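Local coordinates for aldehyde dehydrogenase (PDB 3I44), which probably oxidises aldehydes to carboxylic acids with a nicotinamide adenine dinucleotide cofactor, as other members of the aldehyde dehydrogenase family do, at residues T169-P174 with S197-L202; S110-A115 with P201-L206. The protein carries 1 engineered substitution. All blocks are in the same frame, centred on the assembly; numbering follows the deposited sequence.

Contact 1 (T169-P174 with S197-L202); sequences TPWNWP and SEIAPL. With NA (sodium ion), chain B.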
ATOM      1  N   THR A 169       4.441  17.904  -1.570  1.00 20.36           N
ATOM      2  CA  THR A 169       3.304  18.587  -0.971  1.00 20.45           C
ATOM      3  C   THR A 169       2.750  19.640  -1.934  1.00 21.20           C
ATOM      4  O   THR A 169       3.482  20.163  -2.760  1.00 21.17           O
ATOM      5  CB  THR A 169       3.719  19.262   0.340  1.00 19.72           C
ATOM      6  OG1 THR A 169       4.847  20.093   0.101  1.00 21.83           O
ATOM      7  CG2 THR A 169       4.085  18.233   1.417  1.00 17.21           C
ATOM      8  N   PRO A 170       1.468  19.989  -1.797  1.00 21.95           N
ATOM      9  CA  PRO A 170       0.837  20.948  -2.690  1.00 21.87           C
ATOM     10  C   PRO A 170       0.756  22.360  -2.065  1.00 22.09           C
ATOM     11  O   PRO A 170       1.414  22.631  -1.045  1.00 21.28           O
ATOM     12  CB  PRO A 170      -0.540  20.328  -2.876  1.00 22.91           C
ATOM     13  CG  PRO A 170      -0.839  19.767  -1.523  1.00 21.77           C
ATOM     14  CD  PRO A 170       0.478  19.431  -0.864  1.00 22.25           C
ATOM     15  N   TRP A 171      -0.067  23.226  -2.674  1.00 21.74           N
ATOM     16  CA  TRP A 171      -0.152  24.666  -2.349  1.00 21.64           C
ATOM     17  C   TRP A 171      -1.377  25.088  -1.544  1.00 21.70           C
ATOM     18  O   TRP A 171      -1.445  26.227  -1.102  1.00 21.97           O
ATOM     19  CB  TRP A 171      -0.150  25.480  -3.668  1.00 21.32           C
ATOM     20  CG  TRP A 171      -1.115  24.936  -4.657  1.00 20.96           C
ATOM     21  CD1 TRP A 171      -0.856  24.020  -5.633  1.00 21.36           C
ATOM     22  CD2 TRP A 171      -2.522  25.187  -4.713  1.00 22.09           C
ATOM     23  NE1 TRP A 171      -1.999  23.731  -6.325  1.00 22.20           N
ATOM     24  CE2 TRP A 171      -3.039  24.434  -5.781  1.00 22.88           C
ATOM     25  CE3 TRP A 171      -3.386  26.014  -3.990  1.00 24.69           C
ATOM     26  CZ2 TRP A 171      -4.375  24.469  -6.136  1.00 25.48           C
ATOM     27  CZ3 TRP A 171      -4.697  26.049  -4.330  1.00 24.59           C
ATOM     28  CH2 TRP A 171      -5.193  25.283  -5.398  1.00 25.73           C
ATOM     29  N   ASN A 172      -2.377  24.222  -1.424  1.00 21.82           N
ATOM     30  CA  ASN A 172      -3.666  24.630  -0.900  1.00 21.44           C
ATOM     31  C   ASN A 172      -3.772  24.689   0.623  1.00 20.84           C
ATOM     32  O   ASN A 172      -4.488  25.535   1.133  1.00 21.57           O
ATOM     33  CB  ASN A 172      -4.816  23.809  -1.501  1.00 22.08           C
ATOM     34  CG  ASN A 172      -4.757  22.331  -1.155  1.00 22.85           C
ATOM     35  OD1 ASN A 172      -3.686  21.733  -1.144  1.00 24.92           O
ATOM     36  ND2 ASN A 172      -5.914  21.727  -0.915  1.00 24.10           N
ATOM     37  N   TRP A 173      -3.119  23.775   1.326  1.00 20.43           N
ATOM     38  CA  TRP A 173      -3.070  23.788   2.771  1.00 20.35           C
ATOM     39  C   TRP A 173      -1.617  23.424   3.143  1.00 20.84           C
ATOM     40  O   TRP A 173      -1.345  22.354   3.738  1.00 19.88           O
ATOM     41  CB  TRP A 173      -4.071  22.775   3.339  1.00 20.82           C
ATOM     42  CG  TRP A 173      -5.490  23.243   3.384  1.00 21.64           C
ATOM     43  CD1 TRP A 173      -6.492  22.918   2.521  1.00 24.55           C
ATOM     44  CD2 TRP A 173      -6.072  24.060   4.381  1.00 23.56           C
ATOM     45  NE1 TRP A 173      -7.673  23.512   2.912  1.00 24.57           N
ATOM     46  CE2 TRP A 173      -7.430  24.232   4.051  1.00 25.26           C
ATOM     47  CE3 TRP A 173      -5.576  24.676   5.536  1.00 26.52           C
ATOM     48  CZ2 TRP A 173      -8.295  24.983   4.833  1.00 25.69           C
ATOM     49  CZ3 TRP A 173      -6.440  25.436   6.308  1.00 28.23           C
ATOM     50  CH2 TRP A 173      -7.778  25.585   5.954  1.00 26.34           C
ATOM     51  N   PRO A 174      -0.673  24.297   2.762  1.00 20.37           N
ATOM     52  CA  PRO A 174       0.744  23.883   2.744  1.00 21.14           C
ATOM     53  C   PRO A 174       1.319  23.345   4.078  1.00 21.32           C
ATOM     54  O   PRO A 174       1.963  22.316   4.065  1.00 21.44           O
ATOM     55  CB  PRO A 174       1.482  25.147   2.277  1.00 21.55           C
ATOM     56  CG  PRO A 174       0.465  26.278   2.323  1.00 20.49           C
ATOM     57  CD  PRO A 174      -0.887  25.642   2.202  1.00 20.03           C
ATOM     58  N   SER A 197       5.347  22.630  -3.270  1.00 22.38           N
ATOM     59  CA  SER A 197       4.727  23.125  -4.481  1.00 22.78           C
ATOM     60  C   SER A 197       5.471  24.348  -4.982  1.00 23.08           C
ATOM     61  O   SER A 197       5.796  25.245  -4.213  1.00 23.11           O
ATOM     62  CB  SER A 197       3.280  23.459  -4.241  1.00 22.82           C
ATOM     63  OG  SER A 197       2.753  24.153  -5.365  1.00 26.23           O
ATOM     64  N   GLU A 198       5.736  24.375  -6.277  1.00 24.04           N
ATOM     65  CA  GLU A 198       6.513  25.460  -6.863  1.00 25.12           C
ATOM     66  C   GLU A 198       5.679  26.742  -6.955  1.00 25.20           C
ATOM     67  O   GLU A 198       6.236  27.822  -7.051  1.00 25.93           O
ATOM     68  CB  GLU A 198       7.115  25.063  -8.233  1.00 25.78           C
ATOM     69  CG  GLU A 198       6.115  24.929  -9.374  1.00 26.20           C
ATOM     70  CD  GLU A 198       5.438  23.574  -9.466  1.00 29.26           C
ATOM     71  OE1 GLU A 198       5.411  22.785  -8.484  1.00 30.77           O
ATOM     72  OE2 GLU A 198       4.913  23.302 -10.551  1.00 32.89           O
ATOM     73  N   ILE A 199       4.352  26.643  -6.871  1.00 25.75           N
ATOM     74  CA  ILE A 199       3.540  27.857  -6.815  1.00 25.86           C
ATOM     75  C   ILE A 199       3.291  28.377  -5.398  1.00 26.17           C
ATOM     76  O   ILE A 199       2.768  29.478  -5.263  1.00 26.31           O
ATOM     77  CB  ILE A 199       2.234  27.756  -7.633  1.00 26.77           C
ATOM     78  CG1 ILE A 199       1.202  26.901  -6.957  1.00 26.12           C
ATOM     79  CG2 ILE A 199       2.505  27.207  -9.109  1.00 26.18           C
ATOM     80  CD1 ILE A 199      -0.165  26.937  -7.677  1.00 30.75           C
ATOM     81  N   ALA A 200       3.673  27.623  -4.355  1.00 25.54           N
ATOM     82  CA  ALA A 200       3.579  28.108  -2.953  1.00 25.08           C
ATOM     83  C   ALA A 200       4.669  27.476  -2.076  1.00 25.03           C
ATOM     84  O   ALA A 200       4.365  26.735  -1.127  1.00 24.23           O
ATOM     85  CB  ALA A 200       2.184  27.786  -2.368  1.00 25.39           C
ATOM     86  N   PRO A 201       5.955  27.713  -2.417  1.00 23.99           N
ATOM     87  CA  PRO A 201       7.062  27.028  -1.757  1.00 22.98           C
ATOM     88  C   PRO A 201       7.599  27.747  -0.528  1.00 22.40           C
ATOM     89  O   PRO A 201       8.365  27.155   0.250  1.00 21.89           O
ATOM     90  CB  PRO A 201       8.148  27.059  -2.834  1.00 23.00           C
ATOM     91  CG  PRO A 201       7.958  28.373  -3.444  1.00 23.98           C
ATOM     92  CD  PRO A 201       6.443  28.599  -3.482  1.00 24.78           C
ATOM     93  N   LEU A 202       7.252  29.014  -0.376  1.00 21.36           N
ATOM     94  CA  LEU A 202       7.879  29.834   0.641  1.00 22.05           C
ATOM     95  C   LEU A 202       7.570  29.341   2.068  1.00 21.52           C
ATOM     96  O   LEU A 202       8.443  29.365   2.933  1.00 21.57           O
ATOM     97  CB  LEU A 202       7.517  31.313   0.466  1.00 22.19           C
ATOM     98  CG  LEU A 202       7.884  32.007  -0.864  1.00 24.16           C
ATOM     99  CD1 LEU A 202       7.379  33.437  -0.853  1.00 23.53           C
ATOM    100  CD2 LEU A 202       9.388  31.968  -1.194  1.00 22.47           C
TER
HETATM  101 NA    NA B 477       1.824  31.556  -5.682  1.00 24.91          NA
HETATM  102  O   HOH W   1       4.064  22.741  -0.392  1.00 27.11           O
HETATM  103  O   HOH W   2       0.385  31.375  -7.100  1.00 30.80           O
HETATM  104  O   HOH W   3       3.100  31.216  -7.983  1.00 28.12           O

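Contact 2 (S110-A115 with P201-L206); sequences SMEMGA and PLSAML. With NA (sodium ion), chain B.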
ATOM      1  N   SER A 110      -0.440  33.505   3.324  1.00 21.70           N
ATOM      2  CA  SER A 110      -1.380  34.477   2.755  1.00 22.08           C
ATOM      3  C   SER A 110      -0.837  35.052   1.435  1.00 22.23           C
ATOM      4  O   SER A 110      -1.521  35.040   0.400  1.00 20.99           O
ATOM      5  CB  SER A 110      -1.620  35.616   3.754  1.00 22.05           C
ATOM      6  OG  SER A 110      -2.652  36.464   3.325  1.00 21.64           O
ATOM      7  N   MET A 111       0.402  35.519   1.482  1.00 22.95           N
ATOM      8  CA  MET A 111       1.038  36.116   0.300  1.00 24.29           C
ATOM      9  C   MET A 111       1.173  35.189  -0.900  1.00 24.26           C
ATOM     10  O   MET A 111       0.844  35.586  -2.008  1.00 24.50           O
ATOM     11  CB  MET A 111       2.434  36.653   0.656  1.00 25.36           C
ATOM     12  CG  MET A 111       3.211  37.173  -0.540  1.00 27.83           C
ATOM     13  SD  MET A 111       4.724  38.049  -0.024  1.00 33.52           S
ATOM     14  CE  MET A 111       5.869  36.726   0.216  1.00 31.74           C
ATOM     15  N   GLU A 112       1.668  33.970  -0.677  1.00 25.08           N
ATOM     16  CA  GLU A 112       2.004  33.018  -1.763  1.00 25.04           C
ATOM     17  C   GLU A 112       0.805  32.272  -2.348  1.00 24.58           C
ATOM     18  O   GLU A 112       0.834  31.908  -3.525  1.00 23.45           O
ATOM     19  CB  GLU A 112       3.079  32.015  -1.285  1.00 26.04           C
ATOM     20  CG  GLU A 112       2.544  30.935  -0.324  1.00 29.55           C
ATOM     21  CD  GLU A 112       3.608  29.941   0.207  1.00 34.43           C
ATOM     22  OE1 GLU A 112       4.775  30.090  -0.126  1.00 35.25           O
ATOM     23  OE2 GLU A 112       3.241  28.967   0.917  1.00 39.42           O
ATOM     24  N   MET A 113      -0.258  32.030  -1.553  1.00 23.62           N
ATOM     25  CA  MET A 113      -1.417  31.310  -2.082  1.00 22.41           C
ATOM     26  C   MET A 113      -2.774  31.975  -1.877  1.00 22.17           C
ATOM     27  O   MET A 113      -3.795  31.464  -2.328  1.00 20.88           O
ATOM     28  CB  MET A 113      -1.401  29.818  -1.664  1.00 22.28           C
ATOM     29  CG  MET A 113      -1.293  29.520  -0.188  1.00 23.06           C
ATOM     30  SD  MET A 113      -2.838  29.918   0.631  1.00 22.49           S
ATOM     31  CE  MET A 113      -4.023  28.860  -0.243  1.00 18.15           C
ATOM     32  N   GLY A 114      -2.792  33.120  -1.199  1.00 21.92           N
ATOM     33  CA  GLY A 114      -3.963  33.988  -1.168  1.00 21.59           C
ATOM     34  C   GLY A 114      -4.877  33.844   0.030  1.00 22.20           C
ATOM     35  O   GLY A 114      -5.932  34.509   0.064  1.00 22.18           O
ATOM     36  N   ALA A 115      -4.519  32.986   1.001  1.00 21.33           N
ATOM     37  CA  ALA A 115      -5.367  32.810   2.178  1.00 21.78           C
ATOM     38  C   ALA A 115      -5.590  34.131   2.919  1.00 22.16           C
ATOM     39  O   ALA A 115      -4.627  34.778   3.307  1.00 22.61           O
ATOM     40  CB  ALA A 115      -4.785  31.751   3.133  1.00 21.34           C
ATOM     41  N   PRO A 201       5.955  27.713  -2.417  1.00 23.99           N
ATOM     42  CA  PRO A 201       7.062  27.028  -1.757  1.00 22.98           C
ATOM     43  C   PRO A 201       7.599  27.747  -0.528  1.00 22.40           C
ATOM     44  O   PRO A 201       8.365  27.155   0.250  1.00 21.89           O
ATOM     45  CB  PRO A 201       8.148  27.059  -2.834  1.00 23.00           C
ATOM     46  CG  PRO A 201       7.958  28.373  -3.444  1.00 23.98           C
ATOM     47  CD  PRO A 201       6.443  28.599  -3.482  1.00 24.78           C
ATOM     48  N   LEU A 202       7.252  29.014  -0.376  1.00 21.36           N
ATOM     49  CA  LEU A 202       7.879  29.834   0.641  1.00 22.05           C
ATOM     50  C   LEU A 202       7.570  29.341   2.068  1.00 21.52           C
ATOM     51  O   LEU A 202       8.443  29.365   2.933  1.00 21.57           O
ATOM     52  CB  LEU A 202       7.517  31.313   0.466  1.00 22.19           C
ATOM     53  CG  LEU A 202       7.884  32.007  -0.864  1.00 24.16           C
ATOM     54  CD1 LEU A 202       7.379  33.437  -0.853  1.00 23.53           C
ATOM     55  CD2 LEU A 202       9.388  31.968  -1.194  1.00 22.47           C
ATOM     56  N   SER A 203       6.357  28.850   2.294  1.00 21.60           N
ATOM     57  CA  SER A 203       5.983  28.383   3.616  1.00 20.99           C
ATOM     58  C   SER A 203       6.869  27.214   4.019  1.00 20.65           C
ATOM     59  O   SER A 203       7.347  27.180   5.139  1.00 20.11           O
ATOM     60  CB  SER A 203       4.499  28.039   3.689  1.00 20.06           C
ATOM     61  OG  SER A 203       4.064  27.233   2.611  1.00 20.94           O
ATOM     62  N   ALA A 204       7.098  26.288   3.082  1.00 20.38           N
ATOM     63  CA  ALA A 204       8.001  25.140   3.260  1.00 20.29           C
ATOM     64  C   ALA A 204       9.434  25.564   3.498  1.00 20.60           C
ATOM     65  O   ALA A 204      10.148  24.991   4.316  1.00 20.28           O
ATOM     66  CB  ALA A 204       7.912  24.184   2.050  1.00 19.62           C
ATOM     67  N   MET A 205       9.862  26.597   2.793  1.00 21.64           N
ATOM     68  CA  MET A 205      11.232  27.106   2.999  1.00 22.22           C
ATOM     69  C   MET A 205      11.377  27.692   4.400  1.00 21.80           C
ATOM     70  O   MET A 205      12.393  27.508   5.048  1.00 23.19           O
ATOM     71  CB  MET A 205      11.584  28.132   1.911  1.00 21.98           C
ATOM     72  CG  MET A 205      11.622  27.443   0.557  1.00 23.06           C
ATOM     73  SD  MET A 205      12.001  28.521  -0.813  1.00 25.10           S
ATOM     74  CE  MET A 205      13.765  28.809  -0.548  1.00 20.80           C
ATOM     75  N   LEU A 206      10.363  28.399   4.875  1.00 22.03           N
ATOM     76  CA  LEU A 206      10.367  28.879   6.278  1.00 22.37           C
ATOM     77  C   LEU A 206      10.340  27.679   7.263  1.00 21.96           C
ATOM     78  O   LEU A 206      11.030  27.691   8.279  1.00 23.00           O
ATOM     79  CB  LEU A 206       9.199  29.847   6.533  1.00 21.70           C
ATOM     80  CG  LEU A 206       8.949  30.363   7.964  1.00 23.55           C
ATOM     81  CD1 LEU A 206      10.236  31.005   8.592  1.00 22.06           C
ATOM     82  CD2 LEU A 206       7.714  31.362   7.975  1.00 20.69           C
TER
HETATM   83 NA    NA B 477       1.824  31.556  -5.682  1.00 24.91          NA
HETATM   84  O   HOH W   2       0.385  31.375  -7.100  1.00 30.80           O
HETATM   85  O   HOH W   3       3.100  31.216  -7.983  1.00 28.12           O

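Contact 1 (T169-P174 with S197-L202)
Trp171 CB meets Ala200 CB at 3.5 Å in the apolar, closely packed part of the contact between loops 169-174 and 197-202. The indole is bordered on two sides by the second loop. Ile199 CD1 sits over one face, 3.8 Å from the centroid of the five-membered ring and 17° off the ring normal, which meets the geometry of a CH-pi contact. Ser197 OG instead lies at the ring edge, in the plane, 3.6 Å from Trp171 CD1. Asn172 CB, from the same loop as the indole, covers the opposite face, offset toward the rim. Ile199 has CG1 between its backbone N and carbonyl carbon (chi1 75°), and its chain then runs alongside the indole, pointing the same way. The type I turn from Ser197 to Ala200, closed by the bond from Ala200 N to Ser197 O, brings these side chains to the tryptophan. A weak bond from Ile199 N to Ser197 OG, 3.3 Å long, also links the serine hydroxyl to the turn.

At the Thr169 end the backbones come closer, but the polar contact runs through a water. Thr169 O and Ser197 N approach each other at too poor an angle for a hydrogen bond. One water links the two loops instead: it donates to Pro170 O at 2.7 Å, accepts from Ser197 N at 3.2 Å and also bonds Thr169 OG1. Away from the indole, Ile199 O binds the sodium ion at 2.3 Å, a site completed by the backbone O atoms of Glu112 and Ile46 and two waters.

The loops follow parallel strands 156-168 and 191-195 of a beta-alpha-beta crossover through helix 174-188, consistent with the family's Rossmann-like cofactor domain. Helix 102-113 packs against Ala200 through Glu112.

Contact 2 (S110-A115 with P201-L206)
Glu112 reaches from helix 102-113 to the first turn of helix 202-213, and its carboxylate accepts every hydrogen bond across this contact. Ser203 OG donates to Glu112 OE2 over 2.6 Å, on the syn lone pair of that oxygen. Ser203 holds OG between its backbone N and carbonyl carbon (chi1 48°), where the hydroxyl can meet the same carboxylate as its own backbone amide. That amide, Ser203 N, gives its main bond to Glu112 OE1 at 3.1 Å, arriving on the syn side but 30° out of the carboxylate plane. Two weak bonds add to the grip: Ser203 N to OE2 of Glu112, and Leu202 N to OE1 of Glu112, the latter short at 2.7 Å but strongly bent. Amides at the start of a helix lack acceptors from a preceding turn, and the buried carboxylate supplies one here. The positive end of the helix dipole would probably stabilise its negative charge.

Apolar contact is modest. Met111 bends at its last torsion (chi3 83°), which swings CE to within 3.8 Å of Leu202 CD1, the two side chains crossing at a slant. The Glu112 and Leu202 side chains run antiparallel beside one another, and OE1 of Glu112 passes 3.1 Å from Leu202 CB.

Metal coordination uses the backbone of the same glutamate: Glu112 O binds the sodium ion at 2.4 Å, with the backbone O atoms of Ile199 and Ile46 and two waters as the other ligands.

Gly114, with positive phi, ends helix 102-113 just beyond this point, and the chain turns into helix 117-141, which packs on Ser110 and Met113. Helix 174-188 packs alongside through Pro174, which touches both Glu112 and Ser203.

Contacts 1 and 2 lie with their centres about 7 Å apart and share Pro201 and Leu202, where the loop after strand 191-195 enters helix 202-213. Along the chain, 110-115 comes first, then 169-174, and both meet the stretch beginning at Ser197. The two also touch directly: Pro174 CB packs on Ser203 OG at 3.3 Å, and Trp171 O on Met113 CG at 3.4 Å. The sodium ion joins them again, since each contact supplies one backbone carbonyl to it. Together they tie two strand-to-helix loops of the parallel part of one sheet, consistent with the Rossmann-like cofactor domain of this family, to the end of helix 102-113.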